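Local atomic coordinates of monosaccharide ABC transporter substrate-binding protein, CUT2 family (Acidothermus cellulolyticus, PDB entry 4RU1), a protein that binds myo-inositol between its two lobes and probably serves as the solute-capturing component of an ABC-type sugar transporter. Residues D33-I38 with Y254-E259; K41-A46 with V52-S57; Q172-Y177 with A191-Q196; Q216-K219 with N224-I227; D126-G131 with V165-K170. All coordinates share one frame; numbering follows the deposited sequence.

Contact 1: residues D33-I38 with Y254-E259; sequences DTFWDI and YVEGYE. With INS (1,2,3,4,5,6-hexahydroxy-cyclohexane), chain M.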
# COMPACT_ATOMS: atom_id res chain seq x y z
N ASP A 33 6.42 8.16 -5.89
CA ASP A 33 5.52 7.74 -4.81
C ASP A 33 6.40 7.28 -3.64
O ASP A 33 6.97 6.17 -3.63
CB ASP A 33 4.55 6.69 -5.30
CG ASP A 33 3.58 6.24 -4.19
OD1 ASP A 33 3.75 6.75 -3.05
OD2 ASP A 33 2.68 5.40 -4.49
N THR A 34 6.53 8.16 -2.65
CA THR A 34 7.43 7.99 -1.56
C THR A 34 7.07 6.82 -0.61
O THR A 34 7.86 6.38 0.19
CB THR A 34 7.62 9.27 -0.76
OG1 THR A 34 6.37 9.69 -0.24
CG2 THR A 34 8.27 10.35 -1.63
N PHE A 35 5.85 6.33 -0.72
CA PHE A 35 5.46 5.16 0.07
C PHE A 35 6.44 4.04 -0.12
O PHE A 35 6.80 3.37 0.82
CB PHE A 35 4.09 4.64 -0.36
CG PHE A 35 3.73 3.30 0.21
CD1 PHE A 35 3.21 3.20 1.46
CD2 PHE A 35 3.80 2.17 -0.59
CE1 PHE A 35 2.81 1.94 1.95
CE2 PHE A 35 3.44 0.94 -0.12
CZ PHE A 35 2.98 0.84 1.17
N TRP A 36 6.95 3.90 -1.32
CA TRP A 36 7.74 2.74 -1.76
C TRP A 36 9.17 2.89 -1.17
O TRP A 36 9.93 1.92 -1.08
CB TRP A 36 7.72 2.59 -3.29
CG TRP A 36 6.39 2.17 -3.71
CD1 TRP A 36 5.32 2.98 -4.09
CD2 TRP A 36 5.86 0.85 -3.60
NE1 TRP A 36 4.16 2.21 -4.27
CE2 TRP A 36 4.49 0.91 -3.95
CE3 TRP A 36 6.42 -0.40 -3.23
CZ2 TRP A 36 3.70 -0.25 -3.96
CZ3 TRP A 36 5.61 -1.51 -3.25
CH2 TRP A 36 4.28 -1.43 -3.57
N ASP A 37 9.58 4.13 -0.82
CA ASP A 37 10.87 4.30 -0.10
C ASP A 37 10.83 3.58 1.26
O ASP A 37 11.84 3.03 1.68
CB ASP A 37 11.24 5.78 0.04
CG ASP A 37 11.35 6.52 -1.36
OD1 ASP A 37 11.78 5.90 -2.36
OD2 ASP A 37 11.01 7.72 -1.41
N ILE A 38 9.67 3.53 1.92
CA ILE A 38 9.62 2.85 3.20
C ILE A 38 9.67 1.34 2.97
O ILE A 38 10.34 0.62 3.71
CB ILE A 38 8.33 3.22 3.99
CG1 ILE A 38 8.08 4.74 4.03
CG2 ILE A 38 8.45 2.65 5.38
CD1 ILE A 38 6.60 5.12 4.27
N TYR A 254 7.36 -1.05 6.07
CA TYR A 254 8.69 -1.52 6.40
C TYR A 254 8.66 -3.01 6.60
O TYR A 254 9.55 -3.76 6.17
CB TYR A 254 9.21 -0.83 7.65
CG TYR A 254 10.66 -1.13 8.08
CD1 TYR A 254 10.96 -2.28 8.82
CD2 TYR A 254 11.75 -0.27 7.71
CE1 TYR A 254 12.27 -2.54 9.22
CE2 TYR A 254 13.06 -0.53 8.15
CZ TYR A 254 13.30 -1.65 8.91
OH TYR A 254 14.58 -1.84 9.37
N VAL A 255 7.61 -3.47 7.28
CA VAL A 255 7.41 -4.90 7.53
C VAL A 255 7.15 -5.68 6.24
O VAL A 255 7.58 -6.81 6.08
CB VAL A 255 6.35 -5.20 8.58
CG1 VAL A 255 6.09 -6.70 8.78
CG2 VAL A 255 6.79 -4.58 9.90
N GLU A 256 6.26 -5.14 5.41
CA GLU A 256 6.01 -5.76 4.11
C GLU A 256 7.30 -6.01 3.31
O GLU A 256 7.53 -7.12 2.84
CB GLU A 256 5.06 -4.94 3.28
CG GLU A 256 3.68 -4.79 3.93
CD GLU A 256 2.71 -3.95 3.14
OE1 GLU A 256 2.98 -3.50 2.00
OE2 GLU A 256 1.61 -3.66 3.69
N GLY A 257 8.10 -4.97 3.15
CA GLY A 257 9.36 -5.13 2.39
C GLY A 257 10.37 -5.99 3.09
O GLY A 257 11.00 -6.84 2.46
N TYR A 258 10.48 -5.84 4.41
CA TYR A 258 11.35 -6.69 5.19
C TYR A 258 11.02 -8.15 5.11
O TYR A 258 11.88 -9.03 4.89
CB TYR A 258 11.40 -6.19 6.68
CG TYR A 258 12.27 -7.04 7.57
CD1 TYR A 258 11.78 -8.20 8.16
CD2 TYR A 258 13.58 -6.64 7.89
CE1 TYR A 258 12.58 -8.98 9.01
CE2 TYR A 258 14.38 -7.39 8.75
CZ TYR A 258 13.88 -8.56 9.30
OH TYR A 258 14.68 -9.26 10.20
N GLU A 259 9.75 -8.46 5.33
CA GLU A 259 9.38 -9.85 5.32
C GLU A 259 9.40 -10.50 3.93
O GLU A 259 9.65 -11.73 3.80
CB GLU A 259 8.00 -10.06 5.91
CG GLU A 259 7.88 -9.71 7.43
CD GLU A 259 8.85 -10.52 8.34
OE1 GLU A 259 9.15 -11.66 7.93
OE2 GLU A 259 9.22 -10.04 9.41
C1 INS M . -0.39 2.40 -0.61
C2 INS M . -0.36 3.67 -1.45
C3 INS M . 0.58 3.45 -2.64
C4 INS M . 0.27 2.19 -3.42
C5 INS M . 0.32 0.98 -2.56
C6 INS M . -0.58 1.08 -1.35
O1 INS M . -1.29 2.50 0.50
O2 INS M . -1.69 3.82 -1.98
O3 INS M . 0.39 4.61 -3.49
O4 INS M . 1.19 2.04 -4.53
O5 INS M . -0.10 -0.22 -3.26
O6 INS M . -0.41 -0.06 -0.47

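Contact 2: residues K41-A46 with V52-S57; sequences KGALAA and VTLKYS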
# COMPACT_ATOMS: atom_id res chain seq x y z
N LYS A 41 13.30 0.50 2.39
CA LYS A 41 14.14 0.53 3.65
C LYS A 41 13.96 -0.78 4.41
O LYS A 41 14.93 -1.41 4.82
CB LYS A 41 13.85 1.71 4.53
CG LYS A 41 14.39 3.06 3.99
CD LYS A 41 14.23 4.19 5.00
CE LYS A 41 14.66 5.54 4.43
NZ LYS A 41 14.06 5.86 3.08
N GLY A 42 12.72 -1.27 4.53
CA GLY A 42 12.54 -2.62 5.12
C GLY A 42 13.21 -3.79 4.43
O GLY A 42 13.95 -4.62 5.01
N ALA A 43 13.06 -3.76 3.13
CA ALA A 43 13.65 -4.80 2.29
C ALA A 43 15.18 -4.78 2.40
O ALA A 43 15.79 -5.86 2.46
CB ALA A 43 13.19 -4.62 0.84
N LEU A 44 15.80 -3.59 2.36
CA LEU A 44 17.28 -3.49 2.46
C LEU A 44 17.74 -3.84 3.85
O LEU A 44 18.85 -4.38 3.99
CB LEU A 44 17.75 -2.06 2.06
CG LEU A 44 17.61 -1.76 0.56
CD1 LEU A 44 17.82 -0.29 0.23
CD2 LEU A 44 18.58 -2.64 -0.23
N ALA A 45 16.89 -3.64 4.86
CA ALA A 45 17.34 -3.98 6.26
C ALA A 45 17.42 -5.50 6.40
O ALA A 45 18.36 -6.07 7.03
CB ALA A 45 16.39 -3.40 7.29
N ALA A 46 16.46 -6.21 5.76
CA ALA A 46 16.51 -7.68 5.69
C ALA A 46 17.65 -8.19 4.86
O ALA A 46 18.34 -9.18 5.25
CB ALA A 46 15.23 -8.28 5.15
N VAL A 52 21.85 -10.90 0.98
CA VAL A 52 21.06 -10.82 -0.24
C VAL A 52 21.50 -9.59 -1.02
O VAL A 52 21.59 -8.50 -0.48
CB VAL A 52 19.55 -10.72 0.14
CG1 VAL A 52 18.69 -10.27 -1.02
CG2 VAL A 52 19.04 -12.05 0.65
N THR A 53 21.66 -9.77 -2.33
CA THR A 53 21.70 -8.63 -3.24
C THR A 53 20.26 -8.41 -3.72
O THR A 53 19.66 -9.33 -4.32
CB THR A 53 22.65 -8.93 -4.41
OG1 THR A 53 24.00 -8.99 -3.94
CG2 THR A 53 22.54 -7.86 -5.45
N LEU A 54 19.72 -7.25 -3.44
CA LEU A 54 18.34 -6.89 -3.73
C LEU A 54 18.33 -6.15 -5.03
O LEU A 54 18.95 -5.08 -5.12
CB LEU A 54 17.78 -6.00 -2.59
CG LEU A 54 16.28 -5.69 -2.80
CD1 LEU A 54 15.43 -6.92 -2.65
CD2 LEU A 54 15.86 -4.61 -1.81
N LYS A 55 17.64 -6.71 -6.01
CA LYS A 55 17.42 -6.03 -7.27
C LYS A 55 15.99 -5.51 -7.25
O LYS A 55 15.04 -6.26 -7.28
CB LYS A 55 17.66 -6.98 -8.44
CG LYS A 55 19.10 -7.47 -8.57
CD LYS A 55 19.25 -8.63 -9.54
CE LYS A 55 19.62 -8.17 -10.94
NZ LYS A 55 19.47 -9.24 -11.98
N TYR A 56 15.87 -4.20 -7.22
CA TYR A 56 14.55 -3.55 -7.17
C TYR A 56 14.17 -3.00 -8.51
O TYR A 56 14.98 -2.27 -9.12
CB TYR A 56 14.50 -2.45 -6.12
CG TYR A 56 13.12 -1.79 -5.94
CD1 TYR A 56 12.74 -0.79 -6.78
CD2 TYR A 56 12.21 -2.22 -5.02
CE1 TYR A 56 11.50 -0.15 -6.69
CE2 TYR A 56 10.96 -1.60 -4.88
CZ TYR A 56 10.57 -0.60 -5.75
OH TYR A 56 9.32 0.02 -5.59
N SER A 57 12.95 -3.33 -9.01
CA SER A 57 12.45 -2.81 -10.26
C SER A 57 10.96 -2.53 -10.15
O SER A 57 10.22 -3.06 -9.28
CB SER A 57 12.71 -3.74 -11.40
OG SER A 57 12.17 -5.01 -11.27

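Contact 3: residues Q172-Y177 with A191-Q196; sequences QYTKLY and AAKLKQ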
# COMPACT_ATOMS: atom_id res chain seq x y z
N GLN A 172 -23.80 8.73 2.76
CA GLN A 172 -23.53 8.82 1.33
C GLN A 172 -22.07 8.58 1.01
O GLN A 172 -21.17 8.92 1.78
CB GLN A 172 -23.89 10.22 0.84
CG GLN A 172 -24.06 10.30 -0.65
CD GLN A 172 -24.39 11.69 -1.14
OE1 GLN A 172 -24.70 12.61 -0.36
NE2 GLN A 172 -24.31 11.85 -2.47
N TYR A 173 -21.88 7.98 -0.15
CA TYR A 173 -20.52 7.57 -0.61
C TYR A 173 -20.28 8.03 -2.01
O TYR A 173 -21.12 7.88 -2.92
CB TYR A 173 -20.45 6.05 -0.47
CG TYR A 173 -19.22 5.35 -1.09
CD1 TYR A 173 -18.00 5.22 -0.41
CD2 TYR A 173 -19.28 4.89 -2.41
CE1 TYR A 173 -16.88 4.65 -1.05
CE2 TYR A 173 -18.21 4.27 -3.05
CZ TYR A 173 -17.02 4.15 -2.37
OH TYR A 173 -16.02 3.56 -3.08
N THR A 174 -19.12 8.66 -2.19
CA THR A 174 -18.70 9.15 -3.48
C THR A 174 -17.23 8.80 -3.71
O THR A 174 -16.42 8.96 -2.79
CB THR A 174 -18.83 10.70 -3.52
OG1 THR A 174 -20.18 11.07 -3.26
CG2 THR A 174 -18.51 11.22 -4.90
N LYS A 175 -16.88 8.31 -4.91
CA LYS A 175 -15.53 8.00 -5.29
C LYS A 175 -15.06 9.09 -6.23
O LYS A 175 -15.82 9.49 -7.16
CB LYS A 175 -15.46 6.63 -6.00
CG LYS A 175 -15.02 5.46 -5.17
CD LYS A 175 -14.28 4.44 -6.03
CE LYS A 175 -15.21 3.67 -6.88
NZ LYS A 175 -14.50 2.47 -7.42
N LEU A 176 -13.78 9.43 -6.14
CA LEU A 176 -13.14 10.36 -7.04
C LEU A 176 -11.76 9.83 -7.43
O LEU A 176 -10.90 9.60 -6.54
CB LEU A 176 -12.95 11.67 -6.38
CG LEU A 176 -12.13 12.72 -7.12
CD1 LEU A 176 -12.81 13.20 -8.41
CD2 LEU A 176 -11.84 13.93 -6.28
N TYR A 177 -11.52 9.67 -8.72
CA TYR A 177 -10.26 9.31 -9.25
C TYR A 177 -9.46 10.58 -9.58
O TYR A 177 -9.96 11.51 -10.17
CB TYR A 177 -10.39 8.45 -10.53
CG TYR A 177 -10.91 7.03 -10.25
CD1 TYR A 177 -10.08 6.00 -9.76
CD2 TYR A 177 -12.27 6.77 -10.27
CE1 TYR A 177 -10.59 4.75 -9.49
CE2 TYR A 177 -12.80 5.52 -9.96
CZ TYR A 177 -11.96 4.52 -9.54
OH TYR A 177 -12.43 3.25 -9.21
N ALA A 191 -10.24 20.02 -4.61
CA ALA A 191 -10.91 21.25 -4.17
C ALA A 191 -12.21 21.53 -4.92
O ALA A 191 -13.18 21.95 -4.30
CB ALA A 191 -9.99 22.43 -4.44
N ALA A 192 -12.20 21.30 -6.21
CA ALA A 192 -13.38 21.49 -7.07
C ALA A 192 -14.53 20.58 -6.62
O ALA A 192 -15.66 21.03 -6.47
CB ALA A 192 -12.99 21.29 -8.53
N LYS A 193 -14.24 19.32 -6.34
CA LYS A 193 -15.26 18.39 -5.92
C LYS A 193 -15.85 18.85 -4.60
O LYS A 193 -17.05 18.83 -4.41
CB LYS A 193 -14.68 16.97 -5.83
CG LYS A 193 -15.68 15.97 -5.31
CD LYS A 193 -16.60 15.43 -6.41
CE LYS A 193 -18.07 15.45 -5.98
NZ LYS A 193 -18.68 16.80 -5.97
N LEU A 194 -15.00 19.31 -3.66
CA LEU A 194 -15.51 19.79 -2.37
C LEU A 194 -16.39 21.03 -2.52
O LEU A 194 -17.43 21.17 -1.81
CB LEU A 194 -14.32 20.11 -1.41
CG LEU A 194 -13.58 18.82 -1.04
CD1 LEU A 194 -12.36 19.11 -0.15
CD2 LEU A 194 -14.44 17.75 -0.37
N LYS A 195 -15.97 21.97 -3.37
CA LYS A 195 -16.76 23.20 -3.59
C LYS A 195 -18.12 22.89 -4.22
O LYS A 195 -19.14 23.53 -3.97
CB LYS A 195 -15.95 24.16 -4.54
CG LYS A 195 -15.01 25.10 -3.85
CD LYS A 195 -14.66 26.28 -4.75
CE LYS A 195 -15.74 27.35 -4.73
NZ LYS A 195 -15.25 28.63 -5.32
N GLN A 196 -18.10 21.91 -5.11
CA GLN A 196 -19.30 21.55 -5.86
C GLN A 196 -20.29 20.86 -4.98
O GLN A 196 -21.46 20.87 -5.30
CB GLN A 196 -18.89 20.72 -7.08
CG GLN A 196 -18.17 21.56 -8.12
CD GLN A 196 -17.31 20.84 -9.20
OE1 GLN A 196 -17.19 19.63 -9.27
NE2 GLN A 196 -16.65 21.67 -10.01

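Contact 4: residues Q216-K219 with N224-I227; sequences QAVK and NAKI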
# COMPACT_ATOMS: atom_id res chain seq x y z
N GLN A 216 -4.69 20.58 1.82
CA GLN A 216 -4.57 21.85 1.18
C GLN A 216 -5.81 22.20 0.34
O GLN A 216 -6.34 23.37 0.40
CB GLN A 216 -3.36 21.92 0.27
CG GLN A 216 -2.02 21.92 0.98
CD GLN A 216 -2.01 22.93 2.14
OE1 GLN A 216 -1.87 22.57 3.30
NE2 GLN A 216 -2.16 24.21 1.81
N ALA A 217 -6.37 21.19 -0.33
CA ALA A 217 -7.64 21.31 -1.10
C ALA A 217 -8.82 21.70 -0.27
O ALA A 217 -9.60 22.56 -0.69
CB ALA A 217 -7.93 20.01 -1.81
N VAL A 218 -8.93 21.16 0.92
CA VAL A 218 -10.00 21.55 1.77
C VAL A 218 -9.91 23.04 2.08
O VAL A 218 -10.95 23.73 2.09
CB VAL A 218 -9.99 20.68 3.06
CG1 VAL A 218 -10.67 21.41 4.19
CG2 VAL A 218 -10.54 19.30 2.81
N LYS A 219 -8.72 23.56 2.40
CA LYS A 219 -8.54 25.03 2.68
C LYS A 219 -8.87 25.85 1.44
O LYS A 219 -9.58 26.86 1.48
CB LYS A 219 -7.12 25.27 3.16
CG LYS A 219 -6.99 25.34 4.67
CD LYS A 219 -5.58 25.07 5.19
CE LYS A 219 -4.54 25.98 4.59
NZ LYS A 219 -3.23 25.29 4.68
N ASN A 224 -15.57 22.46 5.00
CA ASN A 224 -15.54 22.04 6.40
C ASN A 224 -15.27 20.60 6.51
O ASN A 224 -15.29 20.06 7.60
CB ASN A 224 -16.81 22.41 7.19
CG ASN A 224 -16.94 23.92 7.39
OD1 ASN A 224 -15.95 24.60 7.74
ND2 ASN A 224 -18.13 24.46 7.18
N ALA A 225 -14.96 19.95 5.36
CA ALA A 225 -14.67 18.53 5.41
C ALA A 225 -13.40 18.22 6.23
O ALA A 225 -12.41 18.99 6.23
CB ALA A 225 -14.48 18.03 3.97
N LYS A 226 -13.44 17.10 6.93
CA LYS A 226 -12.25 16.59 7.56
C LYS A 226 -11.54 15.61 6.60
O LYS A 226 -12.08 15.27 5.60
CB LYS A 226 -12.60 15.86 8.86
CG LYS A 226 -13.49 16.64 9.82
CD LYS A 226 -12.84 17.86 10.34
CE LYS A 226 -13.92 18.73 11.00
NZ LYS A 226 -13.36 19.55 12.10
N ILE A 227 -10.32 15.21 6.95
CA ILE A 227 -9.46 14.34 6.10
C ILE A 227 -8.98 13.21 7.02
O ILE A 227 -8.62 13.44 8.18
CB ILE A 227 -8.24 15.09 5.53
CG1 ILE A 227 -8.62 16.39 4.79
CG2 ILE A 227 -7.45 14.21 4.60
CD1 ILE A 227 -8.58 17.65 5.58

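Contact 5: residues D126-G131 with V165-K170; sequences DETVAG and VQQTFK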
# COMPACT_ATOMS: atom_id res chain seq x y z
N ASP A 126 -5.32 -6.69 4.71
CA ASP A 126 -6.48 -7.08 4.00
C ASP A 126 -7.23 -5.79 3.78
O ASP A 126 -7.70 -5.16 4.73
CB ASP A 126 -7.31 -8.08 4.85
CG ASP A 126 -8.59 -8.54 4.11
OD1 ASP A 126 -9.23 -7.75 3.39
OD2 ASP A 126 -9.02 -9.69 4.30
N GLU A 127 -7.25 -5.37 2.53
CA GLU A 127 -7.68 -4.04 2.21
C GLU A 127 -9.22 -3.86 2.29
O GLU A 127 -9.72 -2.78 2.59
CB GLU A 127 -7.14 -3.59 0.86
CG GLU A 127 -5.62 -3.50 0.74
CD GLU A 127 -4.95 -2.48 1.67
OE1 GLU A 127 -5.62 -1.82 2.47
OE2 GLU A 127 -3.70 -2.38 1.57
N THR A 128 -9.98 -4.88 1.87
CA THR A 128 -11.43 -4.93 2.13
C THR A 128 -11.72 -4.76 3.63
O THR A 128 -12.53 -3.94 4.01
CB THR A 128 -12.06 -6.19 1.56
OG1 THR A 128 -11.81 -6.21 0.14
CG2 THR A 128 -13.51 -6.14 1.78
N VAL A 129 -11.03 -5.54 4.48
CA VAL A 129 -11.24 -5.38 5.93
C VAL A 129 -10.85 -3.99 6.39
O VAL A 129 -11.55 -3.35 7.19
CB VAL A 129 -10.43 -6.43 6.72
CG1 VAL A 129 -10.52 -6.18 8.22
CG2 VAL A 129 -10.97 -7.79 6.40
N ALA A 130 -9.75 -3.42 5.88
CA ALA A 130 -9.37 -2.10 6.35
C ALA A 130 -10.45 -1.08 5.92
O ALA A 130 -10.84 -0.18 6.71
CB ALA A 130 -7.98 -1.68 5.86
N GLY A 131 -10.95 -1.19 4.68
CA GLY A 131 -12.02 -0.31 4.20
C GLY A 131 -13.29 -0.47 5.01
O GLY A 131 -13.89 0.49 5.42
N VAL A 165 -15.17 0.50 2.39
CA VAL A 165 -15.79 1.67 3.02
C VAL A 165 -17.30 1.71 2.63
O VAL A 165 -18.15 2.00 3.48
CB VAL A 165 -15.12 2.96 2.53
CG1 VAL A 165 -15.92 4.17 2.93
CG2 VAL A 165 -13.75 3.06 3.10
N GLN A 166 -17.59 1.46 1.35
CA GLN A 166 -18.98 1.59 0.90
C GLN A 166 -19.89 0.62 1.61
O GLN A 166 -21.02 0.96 1.85
CB GLN A 166 -19.07 1.36 -0.63
CG GLN A 166 -20.44 1.58 -1.27
CD GLN A 166 -20.43 1.33 -2.76
OE1 GLN A 166 -19.59 0.59 -3.28
NE2 GLN A 166 -21.40 1.93 -3.46
N GLN A 167 -19.39 -0.59 1.92
CA GLN A 167 -20.15 -1.63 2.59
C GLN A 167 -20.64 -1.27 3.96
O GLN A 167 -21.78 -1.67 4.35
CB GLN A 167 -19.26 -2.87 2.73
CG GLN A 167 -19.11 -3.61 1.42
CD GLN A 167 -18.29 -4.86 1.59
OE1 GLN A 167 -18.43 -5.59 2.60
NE2 GLN A 167 -17.40 -5.13 0.63
N THR A 168 -19.79 -0.61 4.73
CA THR A 168 -20.10 -0.30 6.13
C THR A 168 -20.45 1.15 6.45
O THR A 168 -21.00 1.40 7.55
CB THR A 168 -18.94 -0.69 7.02
OG1 THR A 168 -17.78 -0.02 6.52
CG2 THR A 168 -18.70 -2.20 6.97
N PHE A 169 -20.06 2.13 5.62
CA PHE A 169 -20.38 3.56 5.90
C PHE A 169 -21.91 3.74 5.73
O PHE A 169 -22.46 3.48 4.68
CB PHE A 169 -19.65 4.46 4.92
CG PHE A 169 -19.81 5.94 5.27
CD1 PHE A 169 -19.27 6.44 6.46
CD2 PHE A 169 -20.51 6.76 4.42
CE1 PHE A 169 -19.40 7.78 6.75
CE2 PHE A 169 -20.68 8.13 4.74
CZ PHE A 169 -20.14 8.60 5.86
N LYS A 170 -22.58 4.19 6.78
CA LYS A 170 -24.03 4.28 6.72
C LYS A 170 -24.57 5.39 5.83
O LYS A 170 -25.64 5.26 5.24
CB LYS A 170 -24.65 4.27 8.13
CG LYS A 170 -24.26 2.98 8.83
CD LYS A 170 -24.89 2.78 10.20
CE LYS A 170 -24.61 1.35 10.65
NZ LYS A 170 -24.51 1.27 12.13

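Contact 1: residues D33-I38 with Y254-E259
Ile38 lays its CG2 methyl against the CB methylene of Tyr254, 4.2 Å away, and its own carbonyl O comes 3.8 Å from Tyr254 CA. A branched aliphatic residue suits this buried spot, where helix 35-49 passes the start of helix 253-270. Nearer the ligand, Phe35 presents its ring edge to Glu256: Phe35 CZ lies 4.4 Å from Glu256 OE1, close to the ring plane. The carboxylate itself is held elsewhere, OE1 by Asn108 and OE2 by Gln251, both of which also bind myo-inositol, so Glu256 is placed as a second-shell residue that probably orients both amides. With CG anti to the backbone N (chi1 169°), Phe35 turns one face to the cyclitol, whose C1 sits 3.9 Å above the ring plane, over its centre. Such a flat apolar face against the C-H side of a polyol is a familiar feature of sugar-binding sites. Phe35 CD2 in turn rests over a face of Trp36, whose indole edge points at the ligand and donates from NE1 to INS O4 (3.0 Å, 142°). Asp33 works in two directions: OD2 accepts from INS O3 at 2.6 Å, while OD1 takes the N-H of Phe35 from above the carboxylate plane, capping the turn into the helix. An alanine at Asp33 would lack both oxygens, which would probably leave the O3 hydroxyl without this acceptor and the Phe35 N-H without its capping partner. The pocket residues follow strand 21-27 at the start of helix 35-49, and helix 253-270, entered from strand 248-250 of the other sheet, packs alongside with Pro253 against Phe35 and Ile38.

Contact 2: residues K41-A46 with V52-S57
Leu54 meets Ala43 and Leu44 chiefly through one methyl, CD2. Leu54 CD2 lies 3.8 Å from Ala43 CB and 3.7 Å from Leu44 CD2, so it rests against two consecutive residues of the helix. The two leucine side chains cross at about a right angle, and Leu44 CD2 also reaches Leu54 CB at 4.2 Å. Leu54 gets there by holding CG anti to its backbone N (chi1 -175°), which carries the branch out from the strand to the helix. Ala43 directs its CB toward the strand, where its short side chain lets helix and sheet come close; the larger Leu44 starts off to one side and swings its tip inward, covering the outer margin of the contact. The two segments belong to the beta-alpha-beta unit of strand 21-27, helix 35-49 and strand 52-58, in which the helix covers one face of two neighbouring parallel strands. Further out, Met25 of strand 21-27 and Val261 of helix 253-270 also touch Ala43, so the buried side of the helix is packed from two further elements. Leu54 itself is set by the backbone bonds that its neighbours make to strand 21-27: Thr53 pairs with Leu21 and Ile23, and Lys55 with Ile23 and Met25.

Contact 3: residues Q172-Y177 with A191-Q196
Strand 172-177 forms an edge of the mixed sheet, and helix 183-196 leads from it over strand 145-150 to the parallel strand 202-205, a beta-alpha-beta crossover that skips one strand. Helix residue Lys193 faces strand residues Leu176 and Thr174 here. Leu176 CD2 touches Lys193 CB at 4.2 Å, and the two side chains slide past each other in opposite directions. Both hold CG anti to the backbone N (chi1 172° for Leu176), reaching out from their own backbones into the gap between strand and helix. Beyond CB the lysine chain bends repeatedly instead of running straight out. Lys193 is modelled in two conformations, so the approach of Lys193 CE to Thr174 CG2, 4.4 Å in this one, is doubtful as a fixed contact. Threonine suits this place because it is two-sided: its methyl faces the helix while OG1 is hydrogen-bonded to His145 on strand 145-150. On the other face of the strand, Lys175 NZ bonds to Tyr177 OH at 2.8 Å and forms a salt bridge with Glu159. Across the contact itself there is loose apolar touching alone, of the kind a lysine can give with its methylenes at a partly exposed border, and the two modelled conformations are consistent with a side chain that is not rigidly held.

Contact 4: residues Q216-K219 with N224-I227
Ala225 comes first along the second segment, and Val218 covers it with both methyls. CG1 of Val218 lies 3.6 Å from the carbonyl O of Ala225, while CG2 reaches its CB at 4.3 Å. The small alanine lets the helix settle close to the chain just before the strand begins, and its N is hydrogen-bonded to Ser223 OG. Lys226 follows with its side chain turned away from the helix, as alternation along an extended chain requires; its backbone bonds to Asp201 and Val203 join it to strand 202-205. Ile227 then points back at the helix. Ile227 CD1 meets Val218 CG2 tip to tip at 3.8 Å, and Ile227 CG1 stands 4.0 Å from the same methyl. With CG1 anti to the carbonyl carbon (chi1 -53°), the longer branch of the isoleucine is the one directed at the helix, although chi2 at 94° falls away from a staggered value. Beta-branched residues on both sides give short, bulky apolar side chains that suit this buried place, and Ile227 also touches Ala214 and Ile215 one turn earlier on the helix. The contact closes the second half of the beta-alpha-beta unit made by strand 202-205, helix 208-220 and strand 226-230, while Leu194 of the neighbouring helix 183-196 packs against Val218.

Contact 5: residues D126-G131 with V165-K170
Val165 meets Gly131 through its CA, CB and CG2. Starting at the side chain's root, Val165 CB stands 4.0 Å from Gly131 O; Val165 CG2, beside the backbone N, goes on to 3.5 Å from that oxygen and 3.9 Å from Gly131 CA. The other methyl, CG1, is anti to the backbone N (chi1 168°) and turns to Tyr173 of strand 172-177. The backbones themselves also touch: Val165 CA approaches Gly131 O at 3.3 Å in a CA-H...O contact, bent to 128° at the hydrogen. Glycine suits this place because any CB on residue 131 would fall very close to Val165 N. Farther along, the methyl CG2 of Thr128 lies 4.2 Å from Gln167 NE2, whose polar partner is Asn163, while Thr168 OG1 is hydrogen-bonded to the carbonyl of Gln132. At the N-cap of helix 127-140, Asp126 OD1 accepts from Val129 N at 3.1 Å and nearly straight (173°), though from above the carboxylate plane. Helix 127-140 follows a strand of one sheet and leads into strand 145-150 of the other; here it packs on helix 156-168, and Glu127 forms a salt bridge with the ligand-binding Arg161. Chemically, the helices approach closely through glycine and a CA-H...O contact, while the polar ends of Gln167 and Thr168 are satisfied by residues just beyond the two segments.

How the contacts relate
Contacts 1 and 4 are buried, contacts 2 and 5 partly so, and contact 3 lies at the surface. Contacts 1 and 2 share helix 35-49 and touch, Tyr254 and Tyr258 packing on Gly42, Ala45 and Ala46; contacts 3 and 4 reach the other sheet and meet where Ala191 packs on Ala217, with contact 2 on the opposite side of the chain's centre. Contact 5 adjoins contact 3 through Gln166 and Tyr173. Contacts 2 and 4 are mainly aliphatic, whereas contact 3 uses a lysine modelled in two conformations and contact 5 a glycine at close backbone range. Contact 1 alone holds ligand-pocket residues, and there aliphatic packing stands beside charged and aromatic groups turned to the ligand.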